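PDB 1A8Q: Non-heme chloroperoxidase CPO-A1 from Streptomyces aureofaciens, which is a cofactor-free haloperoxidase that can brominate and may be a chlorinating enzyme in 7-chlorotetracycline biosynthesis. Local coordinates for residues Arg151-Phe154 with Trp155-Thr158; Ala179-Tyr182 with Met183-Gln187; Thr158-Phe162 with Phe163-Arg167; Asn170-Thr173 with Gln174-Asp178. All coordinates share one frame; numbering follows the deposited sequence.

How the contacts relate
Followed from the N terminus, helix 137-162 comes first. Contact 1 is one stretch of its second half, and contact 3, which begins on the shared Thr-158, covers its last turn and the start of the loop beyond. Contact 4 takes the end of that loop and the first turn of helix 174-184; contact 2 follows on the same helix and runs past its C-terminal end. All four are local; contacts 1 and 3 overlap at Thr-158, the others follow in series, and none encloses another. The two helices are tied side by side: Ser-152 of contact 1 meets Trp-181 of contact 2, Phe-162 of contact 3 meets Phe-180 of contact 2, and Glu-160 of contact 3 forms a salt bridge with Lys-177 of contact 4.

Contact 1 of 4, residues Arg151-Phe154 with Trp155-Thr158; sequences RSQF and WKDT
Phe-154 and Thr-158, one helical turn apart, meet through the hydroxyl of the threonine, whose OG1 stands 3.3 Å above the plane of the Phe-154 ring and over its centre. The same OG1 donates to Phe-154 O at 2.6 Å. Thr-158 N also gives its hydrogen to this carbonyl oxygen, from the opposite face of the carbonyl plane, and the two donors grip it between them. Trp-155 lies next to the phenylalanine; their rings meet obliquely, the planes 54° apart, and Phe-154 CE2 approaches Trp-155 CZ3 to 3.7 Å. The indole also sits against its own helix, with Arg-151 O over one face. These residues belong to helix 137-162, part of the cap inserted between strands 112-118 and 215-220 of the alpha/beta hydrolase fold, where Trp-155 is buried against Trp-28 and helix 174-184. Arg-151 reaches the indole indirectly: its extended chain carries NH1 to a water 2.8 Å away, which also accepts from Trp-155 NE1. On the exposed side, the Gln-153 chain turns at chi2 (57°) and brings NE2 within 3.1 Å of Asp-157 OD1. The hydrogen bond lies in the plane of the amide but meets the carboxylate from above its plane. Lys-156 crosses the same glutamine at a slant, its CE 3.6 Å from Gln-153 OE1.

Contact 2 of 4, residues Ala179-Tyr182 with Met183-Gln187; sequences AFWY and MAMAQ
Met-185 sets its CG over one face of the Trp-181 indole. This CG stands 3.8 Å from the centroid of the five-membered ring and 19° off the ring normal, a CH-pi contact. The sulfur completes a Met-aromatic pair from a more slanted position, with SD 4.3 Å from the same centroid. The bend at chi2 (-63°) brings SD beside the ring, 3.7 Å from Trp-181 NE1. The backbone holds the two residues one turn apart, as Met-185 N donates to Trp-181 O at 3.0 Å. This is the C-terminal end of helix 174-184, which belongs to the cap over the catalytic residues of this alpha/beta hydrolase fold, and the chain leaves it through a type I beta turn from Ala-184 to Gln-187. Two residues earlier, Met-183 packs back on Ala-179: its bent chain puts CE 3.3 Å from Ala-179 O, while Met-183 N donates to that oxygen. Ala-184 N is bonded in the same way to Phe-180 O. Farther out, Ser-152 of helix 137-162 fixes the indole by a hydrogen bond from Trp-181 NE1 to its OG. The Phe-180 side chain turns to Ala-159 and Phe-162 of that helix, about 7 Å from the side chain of His-252.

Contact 3 of 4, residues Thr158-Phe162 with Phe163-Arg167; sequences TAEGF and FSANR
Glu-160 and Ala-165 are joined by the wider, 6-to-1 bond of a Schellman motif, which ends helix 137-162. Ala-165 N donates to Glu-160 O at 2.9 Å, almost straight and in the carbonyl plane. Nested within it, Ser-164 N donates to Gly-161 O at 3.2 Å, but from well above the plane of that carbonyl. Ser-164 is the C-prime residue, and its positive phi (48°) turns the chain out of the helix. Phe-163 N still makes a regular helical bond to Ala-159 O. The chain then continues into a type I beta turn from Ser-164 to Arg-167.

The aromatic contact is a T-shaped pair between neighbours in the sequence. Phe-162 directs its edge at the face of Phe-163, with CD1 3.9 Å above the plane of that ring and over its centre; the planes are 73° apart. Phe-162 also makes an edge-to-face contact with His-252 of the catalytic triad, so the T-shaped pair adjoins the active site. Phe-163 packs in addition on Ala-159, whose CB lies 4.4 Å from its CD2.

Among the polar side chains, Glu-160 folds back at chi2 (-66°), bringing OE1 within 3.5 Å of Ala-165 CB, while its OE2 forms a salt bridge with Lys-177 of helix 174-184. Ser-164 OG is hydrogen-bonded to Asp-222 O. A water lies 2.8 Å from both Ser-164 OG and Gly-161 O and bridges this hydroxyl to the helix end.

Contact 4 of 4, residues Asn170-Thr173 with Gln174-Asp178; sequences NKVT and QGNKD
Gln-174 follows directly on Thr-173, the N-cap of helix 174-184, and its CB lies 3.7 Å from Thr-173 C. Asn-176 then closes a capping box with Thr-173. Its backbone N donates to Thr-173 OG1 at 2.8 Å, while its side-chain OD1 accepts from Thr-173 N at 3.1 Å along a nearly straight path. Chi1 of 62° sets the threonine hydroxyl between its own backbone N and carbonyl carbon, facing the opening turn of the helix. The two side chains cross at about a right angle, and a weak hydrogen bond from Thr-173 OG1 to Asn-176 OD1 joins them. Val-172 borders the box, with CG1 3.7 Å from Asn-176 OD1. Before it, an Asx turn shapes the loop: Asn-170 OD1 accepts from Val-172 N on a lone pair. Lys-177 comes next and carries CE to 4.3 Å from Val-172 CG1. At Asp-178, OD1 accepts from Gln-174 NE2 at 3.0 Å; the bond lies in the plane of the amide but meets the carboxylate from above its plane. Lys-177 packs on Ala-165, just beyond helix 137-162, while Asn-176 ND2 donates to Met-256 O in the loop between strand 243-247 and helix 260-272.

Contact 1 of 4, residues Arg151-Phe154 with Trp155-Thr158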
loop_
_atom_site.group_PDB
_atom_site.type_symbol
_atom_site.label_atom_id
_atom_site.label_comp_id
_atom_site.label_asym_id
_atom_site.label_seq_id
_atom_site.Cartn_x
_atom_site.Cartn_y
_atom_site.Cartn_z
ATOM N N ARG A 151 -14.120 12.727 -10.805
ATOM C CA ARG A 151 -13.532 11.591 -10.042
ATOM C C ARG A 151 -14.363 10.331 -9.993
ATOM O O ARG A 151 -13.777 9.250 -9.900
ATOM C CB ARG A 151 -13.200 12.139 -8.645
ATOM C CG ARG A 151 -14.365 12.486 -7.729
ATOM C CD ARG A 151 -13.966 13.106 -6.380
ATOM N NE ARG A 151 -15.184 13.499 -5.627
ATOM C CZ ARG A 151 -15.742 12.856 -4.608
ATOM N NH1 ARG A 151 -15.201 11.758 -4.086
ATOM N NH2 ARG A 151 -16.870 13.269 -4.003
ATOM N N SER A 152 -15.698 10.472 -9.912
ATOM C CA SER A 152 -16.517 9.235 -9.780
ATOM C C SER A 152 -16.373 8.324 -10.975
ATOM O O SER A 152 -16.050 7.114 -10.839
ATOM C CB SER A 152 -17.972 9.650 -9.552
ATOM O OG SER A 152 -18.771 8.462 -9.389
ATOM N N GLN A 153 -16.544 8.849 -12.200
ATOM C CA GLN A 153 -16.347 8.072 -13.406
ATOM C C GLN A 153 -14.873 7.626 -13.484
ATOM O O GLN A 153 -14.626 6.525 -13.944
ATOM C CB GLN A 153 -16.600 8.912 -14.689
ATOM C CG GLN A 153 -16.579 8.082 -15.964
ATOM C CD GLN A 153 -17.582 6.951 -15.968
ATOM O OE1 GLN A 153 -18.738 7.121 -15.549
ATOM N NE2 GLN A 153 -17.203 5.763 -16.450
ATOM N N PHE A 154 -13.973 8.501 -13.044
ATOM C CA PHE A 154 -12.536 8.141 -13.133
ATOM C C PHE A 154 -12.222 6.887 -12.328
ATOM O O PHE A 154 -11.393 6.051 -12.758
ATOM C CB PHE A 154 -11.668 9.308 -12.658
ATOM C CG PHE A 154 -10.175 8.984 -12.755
ATOM C CD1 PHE A 154 -9.592 8.850 -13.984
ATOM C CD2 PHE A 154 -9.450 8.896 -11.570
ATOM C CE1 PHE A 154 -8.197 8.594 -14.057
ATOM C CE2 PHE A 154 -8.067 8.650 -11.648
ATOM C CZ PHE A 154 -7.502 8.521 -12.892
ATOM N N TRP A 155 -12.853 6.717 -11.167
ATOM C CA TRP A 155 -12.564 5.471 -10.390
ATOM C C TRP A 155 -13.117 4.278 -11.127
ATOM O O TRP A 155 -12.518 3.180 -11.084
ATOM C CB TRP A 155 -13.138 5.620 -8.980
ATOM C CG TRP A 155 -12.575 6.788 -8.237
ATOM C CD1 TRP A 155 -13.288 7.648 -7.445
ATOM C CD2 TRP A 155 -11.193 7.167 -8.098
ATOM N NE1 TRP A 155 -12.452 8.584 -6.919
ATOM C CE2 TRP A 155 -11.158 8.306 -7.293
ATOM C CE3 TRP A 155 -9.995 6.629 -8.611
ATOM C CZ2 TRP A 155 -9.966 8.952 -6.943
ATOM C CZ3 TRP A 155 -8.802 7.265 -8.246
ATOM C CH2 TRP A 155 -8.816 8.414 -7.443
ATOM N N LYS A 156 -14.317 4.387 -11.732
ATOM C CA LYS A 156 -14.855 3.267 -12.501
ATOM C C LYS A 156 -13.917 2.897 -13.650
ATOM O O LYS A 156 -13.644 1.693 -13.860
ATOM C CB LYS A 156 -16.229 3.631 -13.083
ATOM C CG LYS A 156 -17.158 3.994 -11.900
ATOM C CD LYS A 156 -18.471 4.624 -12.271
ATOM C CE LYS A 156 -19.104 4.137 -13.551
ATOM N NZ LYS A 156 -19.565 2.714 -13.413
ATOM N N ASP A 157 -13.368 3.911 -14.349
ATOM C CA ASP A 157 -12.473 3.592 -15.455
ATOM C C ASP A 157 -11.123 3.042 -14.974
ATOM O O ASP A 157 -10.574 2.144 -15.625
ATOM C CB ASP A 157 -12.210 4.866 -16.271
ATOM C CG ASP A 157 -13.462 5.401 -16.962
ATOM O OD1 ASP A 157 -14.437 4.690 -17.169
ATOM O OD2 ASP A 157 -13.437 6.588 -17.335
ATOM N N THR A 158 -10.621 3.555 -13.882
ATOM C CA THR A 158 -9.333 3.127 -13.327
ATOM C C THR A 158 -9.380 1.711 -12.778
ATOM O O THR A 158 -8.319 1.052 -12.798
ATOM C CB THR A 158 -8.958 4.112 -12.211
ATOM O OG1 THR A 158 -8.831 5.399 -12.876
ATOM C CG2 THR A 158 -7.623 3.775 -11.555
HETATM O O HOH W 1 -12.947 10.287 -4.672
#

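Contact 2 of 4, residues Ala179-Tyr182 with Met183-Gln187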
loop_
_atom_site.group_PDB
_atom_site.type_symbol
_atom_site.label_atom_id
_atom_site.label_comp_id
_atom_site.label_asym_id
_atom_site.label_seq_id
_atom_site.Cartn_x
_atom_site.Cartn_y
_atom_site.Cartn_z
ATOM N N ALA A 179 -16.603 -2.230 -5.524
ATOM C CA ALA A 179 -16.014 -1.949 -4.208
ATOM C C ALA A 179 -14.846 -0.947 -4.267
ATOM O O ALA A 179 -14.636 -0.165 -3.329
ATOM C CB ALA A 179 -15.551 -3.253 -3.576
ATOM N N PHE A 180 -14.079 -1.028 -5.360
ATOM C CA PHE A 180 -13.003 -0.065 -5.619
ATOM C C PHE A 180 -13.604 1.354 -5.627
ATOM O O PHE A 180 -13.091 2.234 -4.926
ATOM C CB PHE A 180 -12.353 -0.413 -6.974
ATOM C CG PHE A 180 -11.218 0.525 -7.352
ATOM C CD1 PHE A 180 -9.921 0.234 -6.967
ATOM C CD2 PHE A 180 -11.477 1.629 -8.143
ATOM C CE1 PHE A 180 -8.897 1.099 -7.351
ATOM C CE2 PHE A 180 -10.443 2.484 -8.527
ATOM C CZ PHE A 180 -9.152 2.201 -8.124
ATOM N N TRP A 181 -14.638 1.487 -6.450
ATOM C CA TRP A 181 -15.316 2.810 -6.516
ATOM C C TRP A 181 -15.830 3.234 -5.160
ATOM O O TRP A 181 -15.654 4.387 -4.752
ATOM C CB TRP A 181 -16.440 2.718 -7.542
ATOM C CG TRP A 181 -17.329 3.934 -7.613
ATOM C CD1 TRP A 181 -17.112 5.084 -8.287
ATOM C CD2 TRP A 181 -18.580 4.050 -6.933
ATOM N NE1 TRP A 181 -18.210 5.941 -8.075
ATOM C CE2 TRP A 181 -19.108 5.311 -7.266
ATOM C CE3 TRP A 181 -19.331 3.211 -6.113
ATOM C CZ2 TRP A 181 -20.332 5.760 -6.779
ATOM C CZ3 TRP A 181 -20.562 3.649 -5.647
ATOM C CH2 TRP A 181 -21.050 4.944 -5.957
ATOM N N TYR A 182 -16.490 2.350 -4.414
ATOM C CA TYR A 182 -17.056 2.671 -3.097
ATOM C C TYR A 182 -15.997 3.158 -2.126
ATOM O O TYR A 182 -16.211 4.132 -1.384
ATOM C CB TYR A 182 -17.704 1.365 -2.562
ATOM C CG TYR A 182 -18.249 1.432 -1.160
ATOM C CD1 TYR A 182 -17.478 1.068 -0.066
ATOM C CD2 TYR A 182 -19.596 1.765 -0.956
ATOM C CE1 TYR A 182 -17.971 1.105 1.220
ATOM C CE2 TYR A 182 -20.104 1.767 0.331
ATOM C CZ TYR A 182 -19.312 1.407 1.393
ATOM O OH TYR A 182 -19.779 1.435 2.686
ATOM N N MET A 183 -14.827 2.489 -2.059
ATOM C CA MET A 183 -13.759 2.938 -1.204
ATOM C C MET A 183 -13.202 4.307 -1.694
ATOM O O MET A 183 -12.905 5.130 -0.821
ATOM C CB MET A 183 -12.598 1.886 -1.177
ATOM C CG MET A 183 -13.161 0.655 -0.412
ATOM S SD MET A 183 -11.752 -0.522 -0.240
ATOM C CE MET A 183 -11.915 -1.338 -1.805
ATOM N N ALA A 184 -13.057 4.443 -2.984
ATOM C CA ALA A 184 -12.452 5.697 -3.522
ATOM C C ALA A 184 -13.340 6.899 -3.305
ATOM O O ALA A 184 -12.817 8.014 -3.107
ATOM C CB ALA A 184 -12.192 5.461 -4.999
ATOM N N MET A 185 -14.668 6.712 -3.161
ATOM C CA MET A 185 -15.555 7.881 -2.986
ATOM C C MET A 185 -15.346 8.470 -1.625
ATOM O O MET A 185 -15.767 9.616 -1.358
ATOM C CB MET A 185 -17.021 7.449 -3.203
ATOM C CG MET A 185 -17.282 7.148 -4.687
ATOM S SD MET A 185 -17.058 8.618 -5.744
ATOM C CE MET A 185 -18.483 9.537 -5.137
ATOM N N ALA A 186 -14.680 7.808 -0.666
ATOM C CA ALA A 186 -14.436 8.367 0.640
ATOM C C ALA A 186 -13.126 9.159 0.675
ATOM O O ALA A 186 -12.858 9.748 1.737
ATOM C CB ALA A 186 -14.338 7.259 1.703
ATOM N N GLN A 187 -12.387 9.183 -0.432
ATOM C CA GLN A 187 -11.124 9.951 -0.364
ATOM C C GLN A 187 -11.364 11.441 -0.707
ATOM O O GLN A 187 -12.119 11.686 -1.644
ATOM C CB GLN A 187 -10.214 9.349 -1.413
ATOM C CG GLN A 187 -8.813 9.992 -1.483
ATOM C CD GLN A 187 -8.044 9.548 -2.705
ATOM O OE1 GLN A 187 -6.868 9.044 -2.618
ATOM N NE2 GLN A 187 -8.587 9.739 -3.870
#

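Contact 3 of 4, residues Thr158-Phe162 with Phe163-Arg167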
loop_
_atom_site.group_PDB
_atom_site.type_symbol
_atom_site.label_atom_id
_atom_site.label_comp_id
_atom_site.label_asym_id
_atom_site.label_seq_id
_atom_site.Cartn_x
_atom_site.Cartn_y
_atom_site.Cartn_z
ATOM N N THR A 158 -10.621 3.555 -13.882
ATOM C CA THR A 158 -9.333 3.127 -13.327
ATOM C C THR A 158 -9.380 1.711 -12.778
ATOM O O THR A 158 -8.319 1.052 -12.798
ATOM C CB THR A 158 -8.958 4.112 -12.211
ATOM O OG1 THR A 158 -8.831 5.399 -12.876
ATOM C CG2 THR A 158 -7.623 3.775 -11.555
ATOM N N ALA A 159 -10.555 1.282 -12.318
ATOM C CA ALA A 159 -10.611 -0.110 -11.779
ATOM C C ALA A 159 -10.217 -1.131 -12.820
ATOM O O ALA A 159 -9.663 -2.191 -12.442
ATOM C CB ALA A 159 -12.024 -0.372 -11.269
ATOM N N GLU A 160 -10.454 -0.905 -14.104
ATOM C CA GLU A 160 -10.088 -1.841 -15.155
ATOM C C GLU A 160 -8.576 -2.112 -15.172
ATOM O O GLU A 160 -8.187 -3.270 -15.114
ATOM C CB GLU A 160 -10.490 -1.325 -16.543
ATOM C CG GLU A 160 -11.994 -1.064 -16.665
ATOM C CD GLU A 160 -12.807 -2.353 -16.561
ATOM O OE1 GLU A 160 -12.390 -3.394 -17.110
ATOM O OE2 GLU A 160 -13.887 -2.340 -15.931
ATOM N N GLY A 161 -7.783 -1.052 -15.166
ATOM C CA GLY A 161 -6.327 -1.248 -15.134
ATOM C C GLY A 161 -5.860 -1.796 -13.790
ATOM O O GLY A 161 -4.882 -2.560 -13.718
ATOM N N PHE A 162 -6.467 -1.328 -12.693
ATOM C CA PHE A 162 -6.013 -1.716 -11.361
ATOM C C PHE A 162 -6.069 -3.239 -11.211
ATOM O O PHE A 162 -5.203 -3.839 -10.580
ATOM C CB PHE A 162 -6.931 -1.042 -10.341
ATOM C CG PHE A 162 -6.465 -1.045 -8.918
ATOM C CD1 PHE A 162 -6.807 -2.092 -8.085
ATOM C CD2 PHE A 162 -5.768 0.049 -8.432
ATOM C CE1 PHE A 162 -6.396 -2.078 -6.745
ATOM C CE2 PHE A 162 -5.396 0.086 -7.097
ATOM C CZ PHE A 162 -5.711 -0.992 -6.304
ATOM N N PHE A 163 -7.090 -3.877 -11.766
ATOM C CA PHE A 163 -7.273 -5.321 -11.629
ATOM C C PHE A 163 -6.904 -6.072 -12.894
ATOM O O PHE A 163 -7.129 -7.297 -12.934
ATOM C CB PHE A 163 -8.776 -5.630 -11.356
ATOM C CG PHE A 163 -9.253 -5.145 -10.021
ATOM C CD1 PHE A 163 -8.754 -5.618 -8.837
ATOM C CD2 PHE A 163 -10.236 -4.139 -9.965
ATOM C CE1 PHE A 163 -9.176 -5.173 -7.597
ATOM C CE2 PHE A 163 -10.678 -3.689 -8.731
ATOM C CZ PHE A 163 -10.164 -4.191 -7.553
ATOM N N SER A 164 -6.288 -5.422 -13.885
ATOM C CA SER A 164 -5.980 -6.069 -15.163
ATOM C C SER A 164 -7.202 -6.795 -15.682
ATOM O O SER A 164 -7.174 -7.907 -16.236
ATOM C CB SER A 164 -4.811 -7.084 -15.042
ATOM O OG SER A 164 -3.654 -6.344 -14.689
ATOM N N ALA A 165 -8.352 -6.084 -15.664
ATOM C CA ALA A 165 -9.613 -6.726 -16.024
ATOM C C ALA A 165 -9.815 -6.795 -17.527
ATOM O O ALA A 165 -10.862 -7.247 -18.023
ATOM C CB ALA A 165 -10.734 -5.924 -15.340
ATOM N N ASN A 166 -8.847 -6.317 -18.290
ATOM C CA ASN A 166 -8.843 -6.442 -19.735
ATOM C C ASN A 166 -8.319 -7.803 -20.185
ATOM O O ASN A 166 -8.402 -8.104 -21.386
ATOM C CB ASN A 166 -8.006 -5.321 -20.365
ATOM C CG ASN A 166 -6.782 -4.972 -19.544
ATOM O OD1 ASN A 166 -6.008 -5.810 -19.081
ATOM N ND2 ASN A 166 -6.590 -3.663 -19.335
ATOM N N ARG A 167 -7.792 -8.616 -19.284
ATOM C CA ARG A 167 -7.284 -9.922 -19.718
ATOM C C ARG A 167 -8.387 -10.950 -19.822
ATOM O O ARG A 167 -9.121 -11.145 -18.862
ATOM C CB ARG A 167 -6.209 -10.418 -18.753
ATOM C CG ARG A 167 -5.131 -9.377 -18.519
ATOM C CD ARG A 167 -4.407 -9.121 -19.842
ATOM N NE ARG A 167 -3.104 -8.520 -19.569
ATOM C CZ ARG A 167 -2.392 -7.939 -20.542
ATOM N NH1 ARG A 167 -2.895 -7.874 -21.769
ATOM N NH2 ARG A 167 -1.190 -7.459 -20.271
HETATM O O HOH W 2 -2.873 -4.339 -12.973
#

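Contact 4 of 4, residues Asn170-Thr173 with Gln174-Asp178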
loop_
_atom_site.group_PDB
_atom_site.type_symbol
_atom_site.label_atom_id
_atom_site.label_comp_id
_atom_site.label_asym_id
_atom_site.label_seq_id
_atom_site.Cartn_x
_atom_site.Cartn_y
_atom_site.Cartn_z
ATOM N N ASN A 170 -10.103 -13.500 -16.913
ATOM C CA ASN A 170 -9.701 -13.088 -15.567
ATOM C C ASN A 170 -10.825 -13.422 -14.573
ATOM O O ASN A 170 -11.960 -13.688 -14.996
ATOM C CB ASN A 170 -9.386 -11.589 -15.531
ATOM C CG ASN A 170 -10.624 -10.770 -15.796
ATOM O OD1 ASN A 170 -11.491 -10.667 -14.920
ATOM N ND2 ASN A 170 -10.760 -10.213 -16.991
ATOM N N LYS A 171 -10.491 -13.338 -13.299
ATOM C CA LYS A 171 -11.399 -13.717 -12.225
ATOM C C LYS A 171 -11.949 -12.514 -11.457
ATOM O O LYS A 171 -12.559 -12.651 -10.385
ATOM C CB LYS A 171 -10.664 -14.608 -11.217
ATOM C CG LYS A 171 -11.233 -15.999 -11.150
ATOM C CD LYS A 171 -11.105 -16.818 -12.413
ATOM C CE LYS A 171 -11.329 -18.303 -12.054
ATOM N NZ LYS A 171 -12.795 -18.623 -11.992
ATOM N N VAL A 172 -11.738 -11.344 -12.033
ATOM C CA VAL A 172 -12.216 -10.107 -11.399
ATOM C C VAL A 172 -13.742 -10.054 -11.529
ATOM O O VAL A 172 -14.284 -10.225 -12.631
ATOM C CB VAL A 172 -11.614 -8.886 -12.125
ATOM C CG1 VAL A 172 -12.030 -7.624 -11.363
ATOM C CG2 VAL A 172 -10.094 -8.983 -12.179
ATOM N N THR A 173 -14.425 -9.706 -10.435
ATOM C CA THR A 173 -15.875 -9.609 -10.507
ATOM C C THR A 173 -16.302 -8.166 -10.732
ATOM O O THR A 173 -15.518 -7.246 -10.455
ATOM C CB THR A 173 -16.496 -10.059 -9.167
ATOM O OG1 THR A 173 -16.053 -9.200 -8.124
ATOM C CG2 THR A 173 -15.968 -11.452 -8.774
ATOM N N GLN A 174 -17.582 -8.014 -11.064
ATOM C CA GLN A 174 -18.081 -6.626 -11.171
ATOM C C GLN A 174 -18.050 -6.044 -9.762
ATOM O O GLN A 174 -17.788 -4.878 -9.520
ATOM C CB GLN A 174 -19.503 -6.589 -11.725
ATOM C CG GLN A 174 -20.108 -5.180 -11.761
ATOM C CD GLN A 174 -19.337 -4.262 -12.674
ATOM O OE1 GLN A 174 -18.939 -4.697 -13.762
ATOM N NE2 GLN A 174 -19.046 -3.034 -12.260
ATOM N N GLY A 175 -18.349 -6.916 -8.775
ATOM C CA GLY A 175 -18.262 -6.501 -7.376
ATOM C C GLY A 175 -16.922 -5.896 -7.013
ATOM O O GLY A 175 -16.839 -4.994 -6.181
ATOM N N ASN A 176 -15.790 -6.450 -7.485
ATOM C CA ASN A 176 -14.477 -5.906 -7.154
ATOM C C ASN A 176 -14.419 -4.431 -7.644
ATOM O O ASN A 176 -13.872 -3.606 -6.907
ATOM C CB ASN A 176 -13.373 -6.678 -7.929
ATOM C CG ASN A 176 -12.897 -7.965 -7.278
ATOM O OD1 ASN A 176 -12.781 -8.986 -7.951
ATOM N ND2 ASN A 176 -12.580 -7.976 -5.984
ATOM N N LYS A 177 -14.893 -4.237 -8.837
ATOM C CA LYS A 177 -14.842 -2.882 -9.430
ATOM C C LYS A 177 -15.752 -1.927 -8.666
ATOM O O LYS A 177 -15.394 -0.758 -8.428
ATOM C CB LYS A 177 -15.220 -2.920 -10.901
ATOM C CG LYS A 177 -14.395 -3.830 -11.799
ATOM C CD LYS A 177 -15.026 -3.953 -13.205
ATOM C CE LYS A 177 -14.270 -5.057 -13.958
ATOM N NZ LYS A 177 -14.649 -5.077 -15.412
ATOM N N ASP A 178 -16.942 -2.426 -8.294
ATOM C CA ASP A 178 -17.849 -1.586 -7.531
ATOM C C ASP A 178 -17.292 -1.261 -6.157
ATOM O O ASP A 178 -17.451 -0.165 -5.631
ATOM C CB ASP A 178 -19.234 -2.244 -7.378
ATOM C CG ASP A 178 -19.987 -2.317 -8.697
ATOM O OD1 ASP A 178 -19.693 -1.661 -9.702
ATOM O OD2 ASP A 178 -20.877 -3.190 -8.786
#